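Local coordinates for DinB-like domain-containing protein (PDB 2YQY) that is of unknown function but adopts the four-helix bundle of the DinB superfamily and carries an exposed histidine triad, consistent with metal binding, at residues L24-R29 with L110-D114. Sequence-based numbering, arbitrary orientation.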
ATOM      1  N   LEU A  24      -7.313   7.690   1.520  1.00 20.63           N
ATOM      2  CA  LEU A  24      -7.964   6.384   1.445  1.00 20.88           C
ATOM      3  C   LEU A  24      -8.849   6.107   2.659  1.00 20.04           C
ATOM      4  O   LEU A  24      -9.984   5.656   2.508  1.00 20.76           O
ATOM      5  CB  LEU A  24      -6.914   5.243   1.295  1.00 20.00           C
ATOM      6  CG  LEU A  24      -7.520   3.821   1.320  1.00 20.35           C
ATOM      7  CD1 LEU A  24      -8.495   3.634   0.162  1.00 22.33           C
ATOM      8  CD2 LEU A  24      -6.426   2.742   1.239  1.00 21.90           C
ATOM      9  N   LEU A  25      -8.310   6.303   3.861  1.00 20.26           N
ATOM     10  CA  LEU A  25      -9.079   5.987   5.069  1.00 20.12           C
ATOM     11  C   LEU A  25     -10.351   6.820   5.149  1.00 20.22           C
ATOM     12  O   LEU A  25     -11.402   6.291   5.539  1.00 20.82           O
ATOM     13  CB  LEU A  25      -8.253   6.165   6.337  1.00 19.18           C
ATOM     14  CG  LEU A  25      -7.073   5.225   6.523  1.00 19.46           C
ATOM     15  CD1 LEU A  25      -6.398   5.558   7.847  1.00 18.70           C
ATOM     16  CD2 LEU A  25      -7.511   3.766   6.483  1.00 19.67           C
ATOM     17  N   ALA A  26     -10.260   8.100   4.754  1.00 20.32           N
ATOM     18  CA  ALA A  26     -11.421   9.025   4.793  1.00 19.94           C
ATOM     19  C   ALA A  26     -12.506   8.622   3.765  1.00 20.36           C
ATOM     20  O   ALA A  26     -13.704   8.598   4.073  1.00 19.13           O
ATOM     21  CB  ALA A  26     -10.956  10.476   4.568  1.00 20.23           C
ATOM     22  N   LEU A  27     -12.067   8.309   2.549  1.00 20.52           N
ATOM     23  CA  LEU A  27     -12.932   7.755   1.513  1.00 20.90           C
ATOM     24  C   LEU A  27     -13.693   6.521   2.008  1.00 20.33           C
ATOM     25  O   LEU A  27     -14.935   6.447   1.863  1.00 19.65           O
ATOM     26  CB  LEU A  27     -12.121   7.437   0.246  1.00 20.92           C
ATOM     27  CG  LEU A  27     -12.892   6.812  -0.911  1.00 21.60           C
ATOM     28  CD1 LEU A  27     -12.213   7.066  -2.291  1.00 20.01           C
ATOM     29  CD2 LEU A  27     -13.112   5.305  -0.676  1.00 21.43           C
ATOM     30  N   LEU A  28     -12.971   5.555   2.602  1.00 19.40           N
ATOM     31  CA  LEU A  28     -13.646   4.334   3.103  1.00 19.40           C
ATOM     32  C   LEU A  28     -14.663   4.627   4.220  1.00 18.56           C
ATOM     33  O   LEU A  28     -15.772   4.079   4.205  1.00 18.48           O
ATOM     34  CB  LEU A  28     -12.645   3.292   3.580  1.00 19.23           C
ATOM     35  CG  LEU A  28     -11.695   2.694   2.527  1.00 18.48           C
ATOM     36  CD1 LEU A  28     -10.552   1.945   3.228  1.00 18.00           C
ATOM     37  CD2 LEU A  28     -12.447   1.792   1.518  1.00 20.33           C
ATOM     38  N   ARG A  29     -14.269   5.465   5.185  1.00 31.15           N
ATOM     39  CA  ARG A  29     -15.107   5.804   6.341  1.00 31.00           C
ATOM     40  C   ARG A  29     -16.329   6.657   5.981  1.00 30.99           C
ATOM     41  O   ARG A  29     -17.320   6.647   6.695  1.00 29.85           O
ATOM     42  CB  ARG A  29     -14.289   6.517   7.415  1.00 30.26           C
ATOM     43  CG  ARG A  29     -13.414   5.606   8.239  1.00 30.45           C
ATOM     44  CD  ARG A  29     -12.410   6.423   9.046  1.00 32.41           C
ATOM     45  NE  ARG A  29     -11.480   5.577   9.796  1.00 33.32           N
ATOM     46  CZ  ARG A  29     -10.217   5.898  10.083  1.00 32.82           C
ATOM     47  NH1 ARG A  29      -9.696   7.058   9.681  1.00 31.67           N
ATOM     48  NH2 ARG A  29      -9.463   5.047  10.765  1.00 32.94           N
ATOM     49  N   LEU A 110     -10.036  -2.069   7.616  1.00 23.32           N
ATOM     50  CA  LEU A 110      -9.352  -0.954   8.295  1.00 23.54           C
ATOM     51  C   LEU A 110      -8.255  -1.454   9.227  1.00 23.25           C
ATOM     52  O   LEU A 110      -7.196  -0.831   9.338  1.00 23.87           O
ATOM     53  CB  LEU A 110     -10.342  -0.112   9.113  1.00 23.02           C
ATOM     54  CG  LEU A 110     -11.327   0.823   8.400  1.00 23.02           C
ATOM     55  CD1 LEU A 110     -12.121   1.596   9.431  1.00 24.19           C
ATOM     56  CD2 LEU A 110     -10.648   1.790   7.412  1.00 24.37           C
ATOM     57  N   ALA A 111      -8.528  -2.569   9.898  1.00 22.85           N
ATOM     58  CA  ALA A 111      -7.579  -3.181  10.817  1.00 22.87           C
ATOM     59  C   ALA A 111      -6.393  -3.745  10.022  1.00 22.90           C
ATOM     60  O   ALA A 111      -5.246  -3.614  10.439  1.00 21.06           O
ATOM     61  CB  ALA A 111      -8.269  -4.269  11.679  1.00 22.31           C
ATOM     62  N   LEU A 112      -6.678  -4.350   8.866  1.00 25.74           N
ATOM     63  CA  LEU A 112      -5.622  -4.890   7.996  1.00 25.10           C
ATOM     64  C   LEU A 112      -4.726  -3.763   7.464  1.00 22.32           C
ATOM     65  O   LEU A 112      -3.482  -3.891   7.417  1.00 19.25           O
ATOM     66  CB  LEU A 112      -6.233  -5.689   6.825  1.00 24.79           C
ATOM     67  CG  LEU A 112      -5.323  -6.650   6.036  1.00 26.50           C
ATOM     68  CD1 LEU A 112      -4.759  -7.789   6.907  1.00 26.72           C
ATOM     69  CD2 LEU A 112      -6.065  -7.230   4.850  1.00 24.87           C
ATOM     70  N   LEU A 113      -5.357  -2.663   7.079  1.00 19.94           N
ATOM     71  CA  LEU A 113      -4.607  -1.495   6.621  1.00 19.99           C
ATOM     72  C   LEU A 113      -3.659  -0.962   7.711  1.00 20.71           C
ATOM     73  O   LEU A 113      -2.487  -0.709   7.427  1.00 21.00           O
ATOM     74  CB  LEU A 113      -5.568  -0.411   6.126  1.00 19.17           C
ATOM     75  CG  LEU A 113      -6.247  -0.699   4.775  1.00 18.44           C
ATOM     76  CD1 LEU A 113      -7.500   0.183   4.609  1.00 19.43           C
ATOM     77  CD2 LEU A 113      -5.265  -0.460   3.631  1.00 21.18           C
ATOM     78  N   ASP A 114      -4.156  -0.827   8.941  1.00 19.87           N
ATOM     79  CA  ASP A 114      -3.367  -0.233  10.019  1.00 20.85           C
ATOM     80  C   ASP A 114      -2.165  -1.092  10.343  1.00 21.02           C
ATOM     81  O   ASP A 114      -1.066  -0.581  10.528  1.00 20.83           O
ATOM     82  CB  ASP A 114      -4.205  -0.017  11.280  1.00 21.54           C
ATOM     83  CG  ASP A 114      -5.153   1.167  11.151  1.00 24.79           C
ATOM     84  OD1 ASP A 114      -5.030   1.930  10.169  1.00 28.49           O
ATOM     85  OD2 ASP A 114      -6.032   1.336  12.018  1.00 25.33           O
TER
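Helices 10-30 and 106-126 of the bundle run antiparallel and meet here through leucine side chains, their short segments running at 173° with axes 11.9 Å apart, so that the leucines meet through their terminal methyl groups. L110 and L113, one turn apart, face L24, L25 and L28, at positions i, i+1 and i+4 of the other helix. L113 is buried and points toward the other helix: its CD1 approaches CD1 of L28 at 3.8 Å and CD2 of L25 at 4.0 Å, while its CD2 reaches CD2 of L24 at 4.2 Å. Nearer the surface, L110 CD2 sits 3.8 Å from L25 CD2 and 4.2 Å from L28 CD1. The polar edge is formed by R29, whose extended side chain runs alongside L110, NE lying 4.0 Å from L110 CD1; this is van der Waals contact, with the guanidinium at the solvent-facing margin. Inward, the leucine layer merges with the bundle core: L24 packs on E156 and L163 of helix 153-165, whereas L28 and L113 touch A51 and A55, respectively, of helix 47-71.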